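Local structure of hepatocyte growth factor-regulated tyrosine kinase substrate (Drosophila melanogaster, 1DVP) at residues C87-E95 against T129-H138; C180-C191 against V207-L217. The protein has an essential role in endosome membrane invagination and multivesicular body formation, binds ubiquitin and phosphatidylinositol, and promotes degradation of active tyrosine kinase receptors. All coordinates share one frame; numbering follows the deposited sequence.

Contact 1: residues C87-E95 against T129-H138; sequences CEMFSSFLE and TMTILKAKGH
Glu95 and His138 tie the end of helix 84-96 to the loop that follows helix 125-135 in the VHS domain, a superhelix of packed helices. His138 NE2 donates to Glu95 OE1 at 2.7 Å, but the bond is bent, with 134° at the hydrogen, and the nitrogen lies above the carboxylate plane. Carboxylate and imidazole planes stand 36° apart, so the groups meet neither flush nor square. Leu94 approaches the same ring from another side: its CD1 lies over one face, offset toward the rim, in a CH-pi contact 4.1 Å from the ring centroid. The leucine reaches there because CG sits between the backbone N and the carbonyl carbon (chi1 72°), and its other methyl, CD2, meets Leu133 CD2 tip to tip. Lys136 comes at Glu95 from the opposite direction, laying its CE 3.1 Å from OE1, while its NZ stays 4.1 Å from OE2, beyond a salt bridge. Toward the N-terminal ends of the segments, Ser91 OG abuts Leu133 CD2, and Thr129 OG1 comes within 3.3 Å of Cys87 CB; that hydroxyl is hydrogen-bonded to Ala125 O in its own helix. Helices 87-95 and 129-135 run nearly parallel, their axes 10.5 Å apart at closest approach. Phe140 packs on Leu133, and Leu107 of helix 100-116 on Leu94. The nearby imidazole and lysine charge would probably favour an ionised Glu95, whose carboxylate would tend to favour a protonated imidazole.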
loop_
_atom_site.group_PDB
_atom_site.type_symbol
_atom_site.label_atom_id
_atom_site.label_comp_id
_atom_site.label_asym_id
_atom_site.label_seq_id
_atom_site.Cartn_x
_atom_site.Cartn_y
_atom_site.Cartn_z
ATOM N N CYS A 87 -31.035 15.893 -20.829
ATOM C CA CYS A 87 -31.735 15.231 -19.743
ATOM C C CYS A 87 -33.093 14.762 -20.225
ATOM O O CYS A 87 -33.600 13.727 -19.791
ATOM C CB CYS A 87 -31.897 16.176 -18.558
ATOM S SG CYS A 87 -30.331 16.596 -17.796
ATOM N N GLU A 88 -33.680 15.535 -21.130
ATOM C CA GLU A 88 -34.976 15.187 -21.682
ATOM C C GLU A 88 -34.789 14.022 -22.633
ATOM O O GLU A 88 -35.619 13.115 -22.685
ATOM C CB GLU A 88 -35.572 16.394 -22.387
ATOM C CG GLU A 88 -36.140 17.425 -21.418
ATOM C CD GLU A 88 -36.681 18.652 -22.123
ATOM O OE1 GLU A 88 -35.932 19.642 -22.292
ATOM O OE2 GLU A 88 -37.862 18.620 -22.530
ATOM N N MET A 89 -33.678 14.045 -23.367
ATOM C CA MET A 89 -33.335 12.967 -24.301
ATOM C C MET A 89 -33.179 11.692 -23.472
ATOM O O MET A 89 -33.698 10.632 -23.817
ATOM C CB MET A 89 -32.003 13.250 -25.010
ATOM C CG MET A 89 -30.801 12.475 -24.405
ATOM S SD MET A 89 -30.367 10.804 -25.130
ATOM C CE MET A 89 -28.880 11.344 -26.016
ATOM N N PHE A 90 -32.453 11.805 -22.369
ATOM C CA PHE A 90 -32.244 10.654 -21.535
ATOM C C PHE A 90 -33.585 10.084 -21.196
ATOM O O PHE A 90 -33.784 8.868 -21.140
ATOM C CB PHE A 90 -31.487 11.061 -20.279
ATOM C CG PHE A 90 -30.026 11.286 -20.518
ATOM C CD1 PHE A 90 -29.307 12.189 -19.747
ATOM C CD2 PHE A 90 -29.357 10.575 -21.516
ATOM C CE1 PHE A 90 -27.929 12.379 -19.968
ATOM C CE2 PHE A 90 -28.004 10.761 -21.737
ATOM C CZ PHE A 90 -27.286 11.666 -20.960
ATOM N N SER A 91 -34.533 10.982 -21.006
ATOM C CA SER A 91 -35.857 10.541 -20.643
ATOM C C SER A 91 -36.557 9.778 -21.749
ATOM O O SER A 91 -37.007 8.640 -21.537
ATOM C CB SER A 91 -36.704 11.721 -20.223
ATOM O OG SER A 91 -37.802 11.216 -19.505
ATOM N N SER A 92 -36.659 10.387 -22.926
ATOM C CA SER A 92 -37.338 9.707 -24.019
ATOM C C SER A 92 -36.619 8.435 -24.372
ATOM O O SER A 92 -37.245 7.444 -24.731
ATOM C CB SER A 92 -37.455 10.597 -25.257
ATOM O OG SER A 92 -36.442 11.588 -25.299
ATOM N N PHE A 93 -35.298 8.462 -24.246
ATOM C CA PHE A 93 -34.479 7.307 -24.549
ATOM C C PHE A 93 -34.886 6.110 -23.703
ATOM O O PHE A 93 -35.189 5.044 -24.231
ATOM C CB PHE A 93 -33.002 7.641 -24.304
ATOM C CG PHE A 93 -32.077 6.455 -24.423
ATOM C CD1 PHE A 93 -31.668 5.983 -25.674
ATOM C CD2 PHE A 93 -31.618 5.802 -23.282
ATOM C CE1 PHE A 93 -30.816 4.885 -25.783
ATOM C CE2 PHE A 93 -30.768 4.701 -23.387
ATOM C CZ PHE A 93 -30.370 4.249 -24.640
ATOM N N LEU A 94 -34.892 6.280 -22.388
ATOM C CA LEU A 94 -35.218 5.173 -21.510
ATOM C C LEU A 94 -36.677 4.759 -21.641
ATOM O O LEU A 94 -37.036 3.612 -21.397
ATOM C CB LEU A 94 -34.918 5.544 -20.059
ATOM C CG LEU A 94 -35.858 6.556 -19.398
ATOM C CD1 LEU A 94 -37.077 5.848 -18.796
ATOM C CD2 LEU A 94 -35.098 7.284 -18.315
ATOM N N GLU A 95 -37.518 5.696 -22.043
ATOM C CA GLU A 95 -38.929 5.411 -22.166
ATOM C C GLU A 95 -39.297 4.630 -23.424
ATOM O O GLU A 95 -40.305 3.932 -23.445
ATOM C CB GLU A 95 -39.701 6.720 -22.108
ATOM C CG GLU A 95 -40.940 6.628 -21.258
ATOM C CD GLU A 95 -41.243 7.933 -20.582
ATOM O OE1 GLU A 95 -40.533 8.279 -19.603
ATOM O OE2 GLU A 95 -42.184 8.615 -21.040
ATOM N N THR A 129 -35.795 15.954 -14.046
ATOM C CA THR A 129 -36.121 14.876 -14.961
ATOM C C THR A 129 -36.536 13.697 -14.106
ATOM O O THR A 129 -37.392 12.918 -14.483
ATOM C CB THR A 129 -34.909 14.457 -15.819
ATOM O OG1 THR A 129 -34.590 15.508 -16.741
ATOM C CG2 THR A 129 -35.211 13.171 -16.598
ATOM N N MET A 130 -35.923 13.555 -12.943
ATOM C CA MET A 130 -36.311 12.449 -12.098
ATOM C C MET A 130 -37.688 12.741 -11.523
ATOM O O MET A 130 -38.519 11.842 -11.407
ATOM C CB MET A 130 -35.313 12.230 -10.972
ATOM C CG MET A 130 -35.528 10.892 -10.283
ATOM S SD MET A 130 -34.306 10.462 -9.035
ATOM C CE MET A 130 -35.043 9.113 -8.235
ATOM N N THR A 131 -37.929 14.001 -11.175
ATOM C CA THR A 131 -39.216 14.414 -10.625
ATOM C C THR A 131 -40.303 13.913 -11.572
ATOM O O THR A 131 -41.201 13.166 -11.195
ATOM C CB THR A 131 -39.311 15.957 -10.543
ATOM O OG1 THR A 131 -38.115 16.487 -9.959
ATOM C CG2 THR A 131 -40.487 16.362 -9.690
ATOM N N ILE A 132 -40.176 14.327 -12.823
ATOM C CA ILE A 132 -41.105 13.969 -13.872
ATOM C C ILE A 132 -41.214 12.467 -14.126
ATOM O O ILE A 132 -42.287 11.960 -14.418
ATOM C CB ILE A 132 -40.693 14.652 -15.169
ATOM C CG1 ILE A 132 -40.624 16.164 -14.944
ATOM C CG2 ILE A 132 -41.651 14.275 -16.268
ATOM C CD1 ILE A 132 -40.300 16.978 -16.185
ATOM N N LEU A 133 -40.092 11.760 -14.036
ATOM C CA LEU A 133 -40.081 10.321 -14.255
ATOM C C LEU A 133 -40.685 9.612 -13.049
ATOM O O LEU A 133 -41.356 8.594 -13.199
ATOM C CB LEU A 133 -38.642 9.829 -14.504
ATOM C CG LEU A 133 -37.970 10.224 -15.828
ATOM C CD1 LEU A 133 -36.466 10.253 -15.648
ATOM C CD2 LEU A 133 -38.359 9.247 -16.934
ATOM N N LYS A 134 -40.438 10.137 -11.851
ATOM C CA LYS A 134 -40.995 9.521 -10.645
ATOM C C LYS A 134 -42.466 9.904 -10.560
ATOM O O LYS A 134 -43.265 9.228 -9.907
ATOM C CB LYS A 134 -40.247 9.976 -9.378
ATOM C CG LYS A 134 -39.086 9.067 -8.975
ATOM C CD LYS A 134 -38.386 9.528 -7.695
ATOM C CE LYS A 134 -39.127 9.131 -6.414
ATOM N NZ LYS A 134 -38.848 7.721 -5.992
ATOM N N ALA A 135 -42.811 10.985 -11.251
ATOM C CA ALA A 135 -44.178 11.480 -11.298
ATOM C C ALA A 135 -44.940 10.818 -12.447
ATOM O O ALA A 135 -46.154 10.679 -12.390
ATOM C CB ALA A 135 -44.174 13.000 -11.471
ATOM N N LYS A 136 -44.214 10.405 -13.479
ATOM C CA LYS A 136 -44.810 9.751 -14.647
ATOM C C LYS A 136 -45.091 8.255 -14.423
ATOM O O LYS A 136 -45.589 7.570 -15.315
ATOM C CB LYS A 136 -43.884 9.915 -15.854
ATOM C CG LYS A 136 -44.408 9.315 -17.135
ATOM C CD LYS A 136 -43.294 9.134 -18.148
ATOM C CE LYS A 136 -42.391 10.353 -18.226
ATOM N NZ LYS A 136 -43.171 11.619 -18.359
ATOM N N GLY A 137 -44.761 7.740 -13.244
ATOM C CA GLY A 137 -45.027 6.336 -12.986
ATOM C C GLY A 137 -43.813 5.427 -12.929
ATOM O O GLY A 137 -43.914 4.289 -12.446
ATOM N N HIS A 138 -42.672 5.916 -13.421
ATOM C CA HIS A 138 -41.430 5.142 -13.418
ATOM C C HIS A 138 -40.938 4.905 -11.995
ATOM O O HIS A 138 -40.964 5.814 -11.171
ATOM C CB HIS A 138 -40.346 5.875 -14.212
ATOM C CG HIS A 138 -40.543 5.841 -15.696
ATOM N ND1 HIS A 138 -40.300 4.716 -16.452
ATOM C CD2 HIS A 138 -40.949 6.797 -16.566
ATOM C CE1 HIS A 138 -40.548 4.981 -17.724
ATOM N NE2 HIS A 138 -40.942 6.236 -17.820
#

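Contact 2: residues C180-C191 against V207-L217; sequences CRNCGQVFCGQC and VRVCDGCFAAL. With ZN (zinc ion), chain C; ZN (zinc ion), chain B; CIT (citric acid), chain D.
Cys180 opens the second of the CxxC motifs of a FYVE zinc finger, and its thiolate binds both zinc and the facing backbone. With SG anti to its own N (chi1 170°), the sulfur lies 2.3 Å from the zinc that Cys183, Cys210 and Cys213 complete, and accepts from Cys210 N at 3.2 Å. Arg181 N donates almost straight to Arg208 O, 174° at the hydrogen, while the arginine's CB packs on Val207 CG2. The bend at chi2 helps carry its guanidinium to a citrate, probably from the crystallisation liquor: NH1 donates to citrate O6 at 2.8 Å, and Arg208 NE reaches the same oxygen at 3.0 Å. Replacing Arg181 by an alanine would remove the guanidinium and would probably leave citrate O6 to Arg208 NE of these two arginines, weakening the hold on the anion. Basic residues gathered round an anion, with Arg181 of the second subunit also bonding the citrate, are consistent with the phosphoinositide pocket of FYVE domains. Asn182 lays CB against Cys213. Farther along, the Phe187 ring takes Cys210 CB over one face, 3.4 Å from its centroid, with Cys210 SG oblique to the ring. Cys188 and Cys191 belong to the other zinc, which Cys164 and Cys167 complete. Between them, Gly189 O accepts from a water that in turn accepts from Arg208 NH1. Finally, Cys191 O accepts from the backbone N of Asp211, which begins helix 211-219, at 3.1 Å, with the nitrogen almost in line with the carbonyl bond.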
loop_
_atom_site.group_PDB
_atom_site.type_symbol
_atom_site.label_atom_id
_atom_site.label_comp_id
_atom_site.label_asym_id
_atom_site.label_seq_id
_atom_site.Cartn_x
_atom_site.Cartn_y
_atom_site.Cartn_z
ATOM N N CYS A 180 -5.450 -3.638 2.093
ATOM C CA CYS A 180 -6.497 -4.084 1.188
ATOM C C CYS A 180 -6.348 -3.113 -0.009
ATOM O O CYS A 180 -6.385 -1.892 0.175
ATOM C CB CYS A 180 -7.880 -3.831 1.780
ATOM S SG CYS A 180 -9.271 -4.086 0.640
ATOM N N ARG A 181 -6.273 -3.629 -1.207
ATOM C CA ARG A 181 -6.169 -2.741 -2.370
ATOM C C ARG A 181 -7.489 -2.051 -2.742
ATOM O O ARG A 181 -7.463 -1.128 -3.533
ATOM C CB ARG A 181 -5.652 -3.531 -3.564
ATOM C CG ARG A 181 -4.211 -3.690 -3.573
ATOM C CD ARG A 181 -3.679 -4.525 -2.454
ATOM N NE ARG A 181 -2.279 -4.847 -2.739
ATOM C CZ ARG A 181 -1.389 -5.321 -1.880
ATOM N NH1 ARG A 181 -1.673 -5.562 -0.595
ATOM N NH2 ARG A 181 -0.157 -5.556 -2.334
ATOM N N ASN A 182 -8.642 -2.486 -2.214
ATOM C CA ASN A 182 -9.898 -1.815 -2.505
ATOM C C ASN A 182 -10.199 -0.646 -1.561
ATOM O O ASN A 182 -10.655 0.413 -2.028
ATOM C CB ASN A 182 -11.112 -2.777 -2.431
ATOM C CG ASN A 182 -12.386 -2.157 -3.016
ATOM O OD1 ASN A 182 -13.444 -2.122 -2.363
ATOM N ND2 ASN A 182 -12.289 -1.643 -4.247
ATOM N N CYS A 183 -9.961 -0.790 -0.249
ATOM C CA CYS A 183 -10.300 0.338 0.656
ATOM C C CYS A 183 -9.076 1.023 1.245
ATOM O O CYS A 183 -9.194 2.040 1.896
ATOM C CB CYS A 183 -11.228 -0.116 1.799
ATOM S SG CYS A 183 -10.552 -1.375 2.959
ATOM N N GLY A 184 -7.897 0.433 1.044
ATOM C CA GLY A 184 -6.679 1.062 1.566
ATOM C C GLY A 184 -6.390 0.882 3.059
ATOM O O GLY A 184 -5.375 1.362 3.537
ATOM N N GLN A 185 -7.280 0.224 3.815
ATOM C CA GLN A 185 -7.000 0.007 5.258
ATOM C C GLN A 185 -5.971 -1.107 5.443
ATOM O O GLN A 185 -5.715 -1.858 4.475
ATOM C CB GLN A 185 -8.282 -0.397 6.011
ATOM C CG GLN A 185 -9.052 0.847 6.455
ATOM C CD GLN A 185 -8.305 1.561 7.579
ATOM O OE1 GLN A 185 -7.285 1.057 8.175
ATOM N NE2 GLN A 185 -8.791 2.704 7.902
ATOM N N VAL A 186 -5.438 -1.228 6.678
ATOM C CA VAL A 186 -4.437 -2.261 7.021
ATOM C C VAL A 186 -5.233 -3.286 7.805
ATOM O O VAL A 186 -6.136 -2.898 8.554
ATOM C CB VAL A 186 -3.244 -1.774 7.925
ATOM C CG1 VAL A 186 -2.247 -0.937 7.077
ATOM C CG2 VAL A 186 -3.764 -0.938 9.055
ATOM N N PHE A 187 -4.887 -4.551 7.569
ATOM C CA PHE A 187 -5.499 -5.740 8.154
ATOM C C PHE A 187 -4.424 -6.811 8.364
ATOM O O PHE A 187 -3.302 -6.729 7.780
ATOM C CB PHE A 187 -6.524 -6.353 7.168
ATOM C CG PHE A 187 -7.586 -5.386 6.685
ATOM C CD1 PHE A 187 -7.331 -4.443 5.677
ATOM C CD2 PHE A 187 -8.869 -5.442 7.221
ATOM C CE1 PHE A 187 -8.339 -3.568 5.206
ATOM C CE2 PHE A 187 -9.870 -4.592 6.783
ATOM C CZ PHE A 187 -9.603 -3.631 5.752
ATOM N N CYS A 188 -4.780 -7.809 9.177
ATOM C CA CYS A 188 -3.927 -8.953 9.418
ATOM C C CYS A 188 -4.099 -9.846 8.145
ATOM O O CYS A 188 -4.954 -9.612 7.306
ATOM C CB CYS A 188 -4.378 -9.747 10.654
ATOM S SG CYS A 188 -6.029 -10.491 10.480
ATOM N N GLY A 189 -3.215 -10.810 7.995
ATOM C CA GLY A 189 -3.237 -11.704 6.850
ATOM C C GLY A 189 -4.528 -12.544 6.815
ATOM O O GLY A 189 -5.068 -12.745 5.738
ATOM N N GLN A 190 -5.047 -12.998 7.965
ATOM C CA GLN A 190 -6.279 -13.769 7.948
ATOM C C GLN A 190 -7.496 -12.952 7.592
ATOM O O GLN A 190 -8.460 -13.528 7.168
ATOM C CB GLN A 190 -6.560 -14.512 9.285
ATOM C CG GLN A 190 -5.391 -15.302 9.685
ATOM C CD GLN A 190 -5.567 -15.814 11.079
ATOM O OE1 GLN A 190 -6.289 -16.786 11.303
ATOM N NE2 GLN A 190 -4.973 -15.132 12.033
ATOM N N CYS A 191 -7.482 -11.623 7.760
ATOM C CA CYS A 191 -8.640 -10.858 7.289
ATOM C C CYS A 191 -8.491 -10.386 5.817
ATOM O O CYS A 191 -9.373 -9.722 5.316
ATOM C CB CYS A 191 -8.899 -9.627 8.169
ATOM S SG CYS A 191 -9.615 -10.067 9.824
ATOM N N VAL A 207 -5.686 -9.128 -6.758
ATOM C CA VAL A 207 -4.848 -8.560 -5.726
ATOM C C VAL A 207 -5.509 -8.786 -4.335
ATOM O O VAL A 207 -6.695 -9.095 -4.230
ATOM C CB VAL A 207 -4.655 -7.038 -5.970
ATOM C CG1 VAL A 207 -3.809 -6.781 -7.236
ATOM C CG2 VAL A 207 -6.006 -6.366 -6.123
ATOM N N ARG A 208 -4.735 -8.582 -3.265
ATOM C CA ARG A 208 -5.236 -8.785 -1.894
ATOM C C ARG A 208 -6.378 -7.804 -1.528
ATOM O O ARG A 208 -6.240 -6.632 -1.801
ATOM C CB ARG A 208 -4.050 -8.596 -0.925
ATOM C CG ARG A 208 -4.460 -8.632 0.563
ATOM C CD ARG A 208 -3.348 -8.137 1.450
ATOM N NE ARG A 208 -2.153 -8.944 1.258
ATOM C CZ ARG A 208 -1.929 -10.129 1.812
ATOM N NH1 ARG A 208 -2.823 -10.672 2.610
ATOM N NH2 ARG A 208 -0.793 -10.756 1.584
ATOM N N VAL A 209 -7.514 -8.294 -0.973
ATOM C CA VAL A 209 -8.598 -7.437 -0.505
ATOM C C VAL A 209 -9.063 -7.934 0.913
ATOM O O VAL A 209 -8.853 -9.080 1.273
ATOM C CB VAL A 209 -9.826 -7.451 -1.445
ATOM C CG1 VAL A 209 -9.498 -6.778 -2.791
ATOM C CG2 VAL A 209 -10.285 -8.869 -1.731
ATOM N N CYS A 210 -9.682 -7.079 1.700
ATOM C CA CYS A 210 -10.190 -7.477 3.003
ATOM C C CYS A 210 -11.576 -8.164 2.807
ATOM O O CYS A 210 -12.227 -8.074 1.742
ATOM C CB CYS A 210 -10.330 -6.246 3.914
ATOM S SG CYS A 210 -11.715 -5.245 3.493
ATOM N N ASP A 211 -12.014 -8.838 3.858
ATOM C CA ASP A 211 -13.278 -9.555 3.844
ATOM C C ASP A 211 -14.454 -8.654 3.563
ATOM O O ASP A 211 -15.257 -8.981 2.754
ATOM C CB ASP A 211 -13.444 -10.330 5.166
ATOM C CG ASP A 211 -12.537 -11.533 5.201
ATOM O OD1 ASP A 211 -12.132 -11.941 4.118
ATOM O OD2 ASP A 211 -12.223 -12.083 6.259
ATOM N N GLY A 212 -14.540 -7.511 4.222
ATOM C CA GLY A 212 -15.640 -6.593 3.954
ATOM C C GLY A 212 -15.737 -6.193 2.483
ATOM O O GLY A 212 -16.834 -6.176 1.911
ATOM N N CYS A 213 -14.590 -5.840 1.877
ATOM C CA CYS A 213 -14.525 -5.443 0.444
ATOM C C CYS A 213 -14.819 -6.627 -0.473
ATOM O O CYS A 213 -15.528 -6.488 -1.442
ATOM C CB CYS A 213 -13.131 -4.838 0.098
ATOM S SG CYS A 213 -13.004 -3.161 0.768
ATOM N N PHE A 214 -14.270 -7.793 -0.180
ATOM C CA PHE A 214 -14.541 -8.966 -1.002
ATOM C C PHE A 214 -16.053 -9.253 -1.028
ATOM O O PHE A 214 -16.601 -9.695 -2.056
ATOM C CB PHE A 214 -13.851 -10.177 -0.423
ATOM C CG PHE A 214 -14.071 -11.415 -1.213
ATOM C CD1 PHE A 214 -13.242 -11.720 -2.268
ATOM C CD2 PHE A 214 -15.117 -12.292 -0.886
ATOM C CE1 PHE A 214 -13.431 -12.874 -2.991
ATOM C CE2 PHE A 214 -15.320 -13.461 -1.608
ATOM C CZ PHE A 214 -14.478 -13.754 -2.658
ATOM N N ALA A 215 -16.731 -8.969 0.085
ATOM C CA ALA A 215 -18.175 -9.223 0.148
ATOM C C ALA A 215 -18.922 -8.172 -0.660
ATOM O O ALA A 215 -19.847 -8.512 -1.421
ATOM C CB ALA A 215 -18.666 -9.225 1.605
ATOM N N ALA A 216 -18.513 -6.909 -0.498
ATOM C CA ALA A 216 -19.144 -5.767 -1.170
ATOM C C ALA A 216 -18.958 -5.799 -2.669
ATOM O O ALA A 216 -19.876 -5.425 -3.412
ATOM C CB ALA A 216 -18.613 -4.406 -0.581
ATOM N N LEU A 217 -17.775 -6.238 -3.094
ATOM C CA LEU A 217 -17.418 -6.368 -4.506
ATOM C C LEU A 217 -18.205 -7.524 -5.120
ATOM O O LEU A 217 -18.554 -7.500 -6.288
ATOM C CB LEU A 217 -15.917 -6.667 -4.660
ATOM C CG LEU A 217 -14.938 -5.471 -4.597
ATOM C CD1 LEU A 217 -13.513 -5.993 -4.537
ATOM C CD2 LEU A 217 -15.117 -4.524 -5.821
HETATM ZN ZN ZN C . -11.012 -3.479 2.008
HETATM ZN ZN ZN B . -7.775 -9.280 11.122
HETATM C C1 CIT D . 3.187 -7.462 -1.012
HETATM O O1 CIT D . 2.724 -8.611 -1.301
HETATM O O2 CIT D . 3.352 -6.681 -2.175
HETATM C C2 CIT D . 3.547 -6.781 0.429
HETATM C C3 CIT D . 2.319 -5.934 0.798
HETATM O O7 CIT D . 1.977 -4.914 -0.149
HETATM C C4 CIT D . 2.325 -5.104 2.089
HETATM C C5 CIT D . 1.079 -4.278 2.215
HETATM O O3 CIT D . -0.037 -4.534 1.697
HETATM O O4 CIT D . 1.258 -3.146 2.916
HETATM C C6 CIT D . 1.268 -7.056 1.135
HETATM O O5 CIT D . 1.301 -7.724 2.129
HETATM O O6 CIT D . 0.278 -7.328 0.383
HETATM O O HOH W 1 -3.167 -13.303 4.032
HETATM O O HOH W 2 -9.633 -13.665 4.672
#

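Contact 1 and contact 2 illustrate two ways of holding a small domain together, by packed helices and by metal. Contact 1 belongs to the VHS superhelix and contact 2 to the FYVE zinc finger; they follow one another along the chain and lie on opposite sides of its centre. Their centres are 38 Å apart and their nearest atoms about 22 Å, so neither touches the other. Contact 2 holds all four ligands of one zinc, two of the other's and the arginines that grip the citrate, whereas contact 1 lies far from both metals. The second subunit likewise comes near only contact 2, where the Arg181 residues of the two chains approach each other.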